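Long-range contacts in decapping nuclease RAI1 (Scheffersomyces stipitis, PDB 5BTO), which removes NAD caps from RNA, also hydrolyses m7G-capped and 5'-triphosphate RNA ends with a divalent metal cation, and stabilises and stimulates the exoribonuclease RAT1: residues Val109-Tyr114 / Leu143-Asp148; Asn135-Asp140 / Gly387-Ser392. One frame throughout, in Å; residues are numbered along the deposited sequence.

How the interactions relate
Interactions 1 and 2 meet through strands 132-139 and 142-147, antiparallel neighbours that follow each other in the chain; the centres of the two contacts lie about 9 Å apart. Asn135 N bonds to Asn146 O at 2.7 Å, and Asn135 ND2 bonds to Asp148 OD1, also at 2.7 Å, so both backbone and side chain couple the contacts. Phe144 packs against Tyr139 on the same junction. Interaction 1 reaches the substrate site through Tyr114, whose side chain lies about 8 Å from that of the substrate-binding residue Glu235. Interaction 2 holds none of the substrate residues; the side chain of its Met389 is about 8 Å from that of Tyr114.

Interaction 1. Residues Val109-Tyr114 / Leu143-Asp148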
loop_
_atom_site.group_PDB
_atom_site.type_symbol
_atom_site.label_atom_id
_atom_site.label_comp_id
_atom_site.label_asym_id
_atom_site.label_seq_id
_atom_site.Cartn_x
_atom_site.Cartn_y
_atom_site.Cartn_z
ATOM N N VAL A 109 22.039 16.747 -1.482
ATOM C CA VAL A 109 20.738 16.103 -1.690
ATOM C C VAL A 109 20.843 14.594 -1.533
ATOM O O VAL A 109 21.946 14.033 -1.510
ATOM C CB VAL A 109 20.145 16.404 -3.086
ATOM C CG1 VAL A 109 19.961 17.908 -3.283
ATOM C CG2 VAL A 109 21.016 15.811 -4.190
ATOM N N ASP A 110 19.682 13.947 -1.428
ATOM C CA ASP A 110 19.602 12.497 -1.310
ATOM C C ASP A 110 19.394 11.833 -2.661
ATOM O O ASP A 110 19.832 10.702 -2.878
ATOM C CB ASP A 110 18.441 12.113 -0.397
ATOM C CG ASP A 110 18.585 12.677 0.996
ATOM O OD1 ASP A 110 19.567 12.310 1.673
ATOM O OD2 ASP A 110 17.722 13.475 1.428
ATOM N N ILE A 111 18.697 12.529 -3.560
ATOM C CA ILE A 111 18.317 11.958 -4.849
ATOM C C ILE A 111 18.616 12.938 -5.984
ATOM O O ILE A 111 18.371 14.130 -5.852
ATOM C CB ILE A 111 16.804 11.616 -4.884
ATOM C CG1 ILE A 111 16.449 10.551 -3.843
ATOM C CG2 ILE A 111 16.381 11.148 -6.283
ATOM C CD1 ILE A 111 14.940 10.426 -3.630
ATOM N N ILE A 112 19.141 12.420 -7.089
ATOM C CA ILE A 112 19.459 13.233 -8.266
ATOM C C ILE A 112 18.735 12.614 -9.461
ATOM O O ILE A 112 18.949 11.447 -9.772
ATOM C CB ILE A 112 20.986 13.250 -8.519
ATOM C CG1 ILE A 112 21.691 14.025 -7.401
ATOM C CG2 ILE A 112 21.319 13.837 -9.912
ATOM C CD1 ILE A 112 23.196 13.776 -7.312
ATOM N N THR A 113 17.862 13.377 -10.123
ATOM C CA THR A 113 17.057 12.792 -11.183
ATOM C C THR A 113 16.431 13.856 -12.067
ATOM O O THR A 113 16.752 15.043 -11.941
ATOM C CB THR A 113 15.958 11.878 -10.580
ATOM O OG1 THR A 113 15.330 11.100 -11.610
ATOM C CG2 THR A 113 14.919 12.701 -9.836
ATOM N N TYR A 114 15.562 13.424 -12.973
ATOM C CA TYR A 114 14.851 14.329 -13.875
ATOM C C TYR A 114 13.393 14.523 -13.450
ATOM O O TYR A 114 12.715 13.591 -13.010
ATOM C CB TYR A 114 14.884 13.797 -15.312
ATOM C CG TYR A 114 16.126 14.162 -16.091
ATOM C CD1 TYR A 114 16.240 15.401 -16.712
ATOM C CD2 TYR A 114 17.174 13.270 -16.226
ATOM C CE1 TYR A 114 17.373 15.742 -17.418
ATOM C CE2 TYR A 114 18.319 13.606 -16.938
ATOM C CZ TYR A 114 18.409 14.842 -17.536
ATOM O OH TYR A 114 19.541 15.193 -18.246
ATOM N N LEU A 143 21.198 8.740 -4.224
ATOM C CA LEU A 143 20.525 7.904 -5.217
ATOM C C LEU A 143 20.420 8.622 -6.556
ATOM O O LEU A 143 19.987 9.766 -6.618
ATOM C CB LEU A 143 19.120 7.504 -4.756
ATOM C CG LEU A 143 18.999 6.660 -3.491
ATOM C CD1 LEU A 143 17.547 6.169 -3.336
ATOM C CD2 LEU A 143 19.984 5.480 -3.528
ATOM N N PHE A 144 20.824 7.941 -7.619
ATOM C CA PHE A 144 20.709 8.467 -8.975
ATOM C C PHE A 144 19.621 7.688 -9.695
ATOM O O PHE A 144 19.621 6.453 -9.676
ATOM C CB PHE A 144 22.056 8.345 -9.706
ATOM C CG PHE A 144 23.156 9.152 -9.074
ATOM C CD1 PHE A 144 23.787 8.707 -7.919
ATOM C CD2 PHE A 144 23.558 10.351 -9.633
ATOM C CE1 PHE A 144 24.797 9.447 -7.325
ATOM C CE2 PHE A 144 24.568 11.101 -9.048
ATOM C CZ PHE A 144 25.184 10.655 -7.891
ATOM N N ILE A 145 18.664 8.403 -10.288
ATOM C CA ILE A 145 17.500 7.752 -10.898
ATOM C C ILE A 145 17.329 8.199 -12.341
ATOM O O ILE A 145 17.265 9.406 -12.615
ATOM C CB ILE A 145 16.210 8.086 -10.119
ATOM C CG1 ILE A 145 16.368 7.681 -8.642
ATOM C CG2 ILE A 145 14.984 7.394 -10.755
ATOM C CD1 ILE A 145 15.143 7.937 -7.782
ATOM N N ASN A 146 17.270 7.242 -13.265
ATOM C CA ASN A 146 16.965 7.557 -14.661
ATOM C C ASN A 146 16.067 6.504 -15.272
ATOM O O ASN A 146 15.915 5.415 -14.725
ATOM C CB ASN A 146 18.231 7.685 -15.521
ATOM C CG ASN A 146 17.966 8.434 -16.837
ATOM O OD1 ASN A 146 16.949 9.120 -16.983
ATOM N ND2 ASN A 146 18.869 8.301 -17.791
ATOM N N SER A 147 15.476 6.823 -16.415
ATOM C CA SER A 147 14.797 5.807 -17.205
ATOM C C SER A 147 15.832 4.850 -17.784
ATOM O O SER A 147 17.026 5.166 -17.855
ATOM C CB SER A 147 14.012 6.458 -18.344
ATOM O OG SER A 147 14.840 7.341 -19.088
ATOM N N ASP A 148 15.376 3.676 -18.205
ATOM C CA ASP A 148 16.272 2.704 -18.807
ATOM C C ASP A 148 16.290 2.838 -20.328
ATOM O O ASP A 148 15.251 2.755 -20.985
ATOM C CB ASP A 148 15.866 1.293 -18.400
ATOM C CG ASP A 148 16.842 0.245 -18.894
ATOM O OD1 ASP A 148 17.922 0.092 -18.287
ATOM O OD2 ASP A 148 16.525 -0.435 -19.887
#
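Thr113 closes the pairing of 109-114 with 143-148 with its side chain rather than its backbone. OG1 stands anti to the backbone N (chi1 -169°) and donates to Ile145 O at 2.8 Å, approaching from above the carbonyl plane, 46° out of it. It substitutes for the next rung of parallel pairing: Tyr114 N is 4.4 Å from Ile145 O, too far to take that bond. An alanine here would lack the hydroxyl, and Ile145 O would probably lose its link to this strand, loosening the end of the pairing just before Tyr114. Upstream, the strands run parallel in regular register. Leu143 N gives an almost straight bond to Asp110 O (2.7 Å), while Ile112 N donates to Leu143 O (2.8 Å) nearly along the C=O axis, and Ile145 N returns to Ile112 O at 3.1 Å. Ile111 and Leu143 lie side by side on one face, where Ile111 CG2 also meets Ile145 CD1 at 3.8 Å. Ile112 and Phe144 share the other face and point the same way; with CG1 anti to its carbonyl carbon and the chain extended beyond it, Ile112 brings CD1 to 3.5 Å from Phe144 CE2. The second shell is polar at the two ends. Asp110 is held by Lys229 N and a salt bridge to Arg353, whereas Tyr114 OH bonds to Asp86 O, which tethers the tip of this substrate-binding tyrosine, and Asn146 ND2 bonds to Ser85 O. In the large mixed sheet of this PD-(D/E)XK nuclease, strand 111-114 is flanked by 142-147 and by 228-235, itself parallel to it, while 132-139 borders 142-147. Helix 87-101 covers the face of Ile112 and Phe144 through Leu94 and Leu91.

Interaction 2. Residues Asn135-Asp140 / Gly387-Ser392; sequences NVLAYD and GEMLTS
Leu390 CD1 sits over one face of the Tyr139 ring, 4.0 Å from the centroid and 24° off the ring normal, a CH-pi contact. The methyl is displaced toward the rim on the CB side, its nearest ring atom being Tyr139 CG at 3.7 Å. The two side chains cross obliquely. The same methyl also serves Leu137, whose CD1 meets Leu390 CD1 tip to tip at 4.0 Å. Leu137 holds the crowded first torsion, CG between the backbone N and the carbonyl carbon (chi1 63°), and its two methyls are shared out: CD1 goes to Leu390, CD2 to Met389 CG at 4.0 Å. Met389 is bent at both chi2 and chi3, which turns CE along the strand to within 3.7 Å of Asn135 CB. Thus Asn135, Leu137 and Tyr139, at every second position of strand 132-139, present one face to the turn that joins helices 378-388 and 392-400. Those helices extend the cover, Leu384 and Arg385 touching Leu137, and Phe394 and Lys395 touching Tyr139. At the Asn135 end the contact becomes polar. Asn135 ND2 and Glu388 OE2 are 4.1 Å apart, and a water bridges them, accepting from Asn135 ND2 at 2.9 Å and donating to Glu388 OE2. Amide and carboxylate planes are turned 53° to each other. Both groups have further ties: Asn135 ND2 to Asp148, Glu388 OE1 in a salt bridge with Arg383, and Glu388 OE2 to Glu149 N. The chemistry is therefore divided: across the two segments, dispersion between methyls, the carbons of Met389 and the ring packs the turn on the sheet, while a water joins the polar end, where Arg383 and the helix start at Glu149 would probably favour a charged carboxylate against the opposing influence of Asp148.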
loop_
_atom_site.group_PDB
_atom_site.type_symbol
_atom_site.label_atom_id
_atom_site.label_comp_id
_atom_site.label_asym_id
_atom_site.label_seq_id
_atom_site.Cartn_x
_atom_site.Cartn_y
_atom_site.Cartn_z
ATOM N N ASN A 135 15.695 3.062 -13.349
ATOM C CA ASN A 135 16.906 2.494 -12.764
ATOM C C ASN A 135 17.335 3.382 -11.608
ATOM O O ASN A 135 17.284 4.608 -11.715
ATOM C CB ASN A 135 18.029 2.416 -13.792
ATOM C CG ASN A 135 17.754 1.409 -14.881
ATOM O OD1 ASN A 135 17.084 0.403 -14.655
ATOM N ND2 ASN A 135 18.278 1.667 -16.073
ATOM N N VAL A 136 17.742 2.770 -10.502
ATOM C CA VAL A 136 18.151 3.519 -9.329
ATOM C C VAL A 136 19.439 2.936 -8.798
ATOM O O VAL A 136 19.580 1.722 -8.689
ATOM C CB VAL A 136 17.101 3.441 -8.204
ATOM C CG1 VAL A 136 17.521 4.314 -7.035
ATOM C CG2 VAL A 136 15.723 3.828 -8.718
ATOM N N LEU A 137 20.391 3.785 -8.448
ATOM C CA LEU A 137 21.571 3.233 -7.795
ATOM C C LEU A 137 22.178 4.200 -6.805
ATOM O O LEU A 137 22.071 5.429 -6.956
ATOM C CB LEU A 137 22.599 2.769 -8.816
ATOM C CG LEU A 137 23.169 3.856 -9.709
ATOM C CD1 LEU A 137 24.330 4.538 -8.996
ATOM C CD2 LEU A 137 23.616 3.268 -11.016
ATOM N N ALA A 138 22.802 3.627 -5.782
ATOM C CA ALA A 138 23.440 4.402 -4.739
ATOM C C ALA A 138 24.893 4.637 -5.096
ATOM O O ALA A 138 25.609 3.713 -5.485
ATOM C CB ALA A 138 23.339 3.669 -3.399
ATOM N N TYR A 139 25.324 5.881 -4.963
ATOM C CA TYR A 139 26.711 6.227 -5.176
ATOM C C TYR A 139 27.027 7.479 -4.368
ATOM O O TYR A 139 26.239 8.426 -4.338
ATOM C CB TYR A 139 26.986 6.442 -6.669
ATOM C CG TYR A 139 28.407 6.861 -6.961
ATOM C CD1 TYR A 139 29.440 5.927 -6.959
ATOM C CD2 TYR A 139 28.713 8.186 -7.238
ATOM C CE1 TYR A 139 30.751 6.314 -7.217
ATOM C CE2 TYR A 139 30.009 8.580 -7.494
ATOM C CZ TYR A 139 31.023 7.643 -7.487
ATOM O OH TYR A 139 32.318 8.042 -7.747
ATOM N N ASP A 140 28.169 7.469 -3.689
ATOM C CA ASP A 140 28.575 8.601 -2.865
ATOM C C ASP A 140 27.452 9.079 -1.944
ATOM O O ASP A 140 27.253 10.277 -1.769
ATOM C CB ASP A 140 29.071 9.742 -3.754
ATOM C CG ASP A 140 30.068 10.655 -3.053
ATOM O OD1 ASP A 140 30.544 10.323 -1.946
ATOM O OD2 ASP A 140 30.397 11.709 -3.633
ATOM N N GLY A 387 29.076 3.864 -17.464
ATOM C CA GLY A 387 28.770 4.519 -18.723
ATOM C C GLY A 387 27.356 5.041 -18.902
ATOM O O GLY A 387 27.171 6.213 -19.231
ATOM N N GLU A 388 26.354 4.190 -18.701
ATOM C CA GLU A 388 24.975 4.610 -18.976
ATOM C C GLU A 388 24.431 5.642 -17.989
ATOM O O GLU A 388 23.827 6.632 -18.403
ATOM C CB GLU A 388 24.007 3.421 -19.096
ATOM C CG GLU A 388 22.537 3.881 -19.203
ATOM C CD GLU A 388 21.574 2.805 -19.694
ATOM O OE1 GLU A 388 22.025 1.862 -20.380
ATOM O OE2 GLU A 388 20.355 2.916 -19.403
ATOM N N MET A 389 24.646 5.419 -16.697
ATOM C CA MET A 389 24.189 6.352 -15.665
ATOM C C MET A 389 25.337 7.229 -15.154
ATOM O O MET A 389 25.344 8.445 -15.358
ATOM C CB MET A 389 23.551 5.585 -14.499
ATOM C CG MET A 389 23.046 6.456 -13.349
ATOM S SD MET A 389 21.255 6.609 -13.308
ATOM C CE MET A 389 20.820 4.877 -13.577
ATOM N N LEU A 390 26.301 6.607 -14.482
ATOM C CA LEU A 390 27.476 7.327 -13.998
ATOM C C LEU A 390 28.503 7.446 -15.112
ATOM O O LEU A 390 28.683 6.514 -15.909
ATOM C CB LEU A 390 28.093 6.610 -12.793
ATOM C CG LEU A 390 27.183 6.388 -11.583
ATOM C CD1 LEU A 390 27.924 5.663 -10.459
ATOM C CD2 LEU A 390 26.575 7.693 -11.085
ATOM N N THR A 391 29.180 8.591 -15.172
ATOM C CA THR A 391 30.239 8.792 -16.152
ATOM C C THR A 391 31.594 8.702 -15.461
ATOM O O THR A 391 31.699 8.906 -14.253
ATOM C CB THR A 391 30.126 10.161 -16.823
ATOM O OG1 THR A 391 30.397 11.185 -15.858
ATOM C CG2 THR A 391 28.719 10.363 -17.394
ATOM N N SER A 392 32.635 8.401 -16.223
ATOM C CA SER A 392 33.972 8.322 -15.641
ATOM C C SER A 392 34.402 9.680 -15.090
ATOM O O SER A 392 35.037 9.758 -14.039
ATOM C CB SER A 392 34.990 7.781 -16.649
ATOM O OG SER A 392 35.072 8.598 -17.803
HETATM O O HOH W 1 19.489 4.169 -16.929
#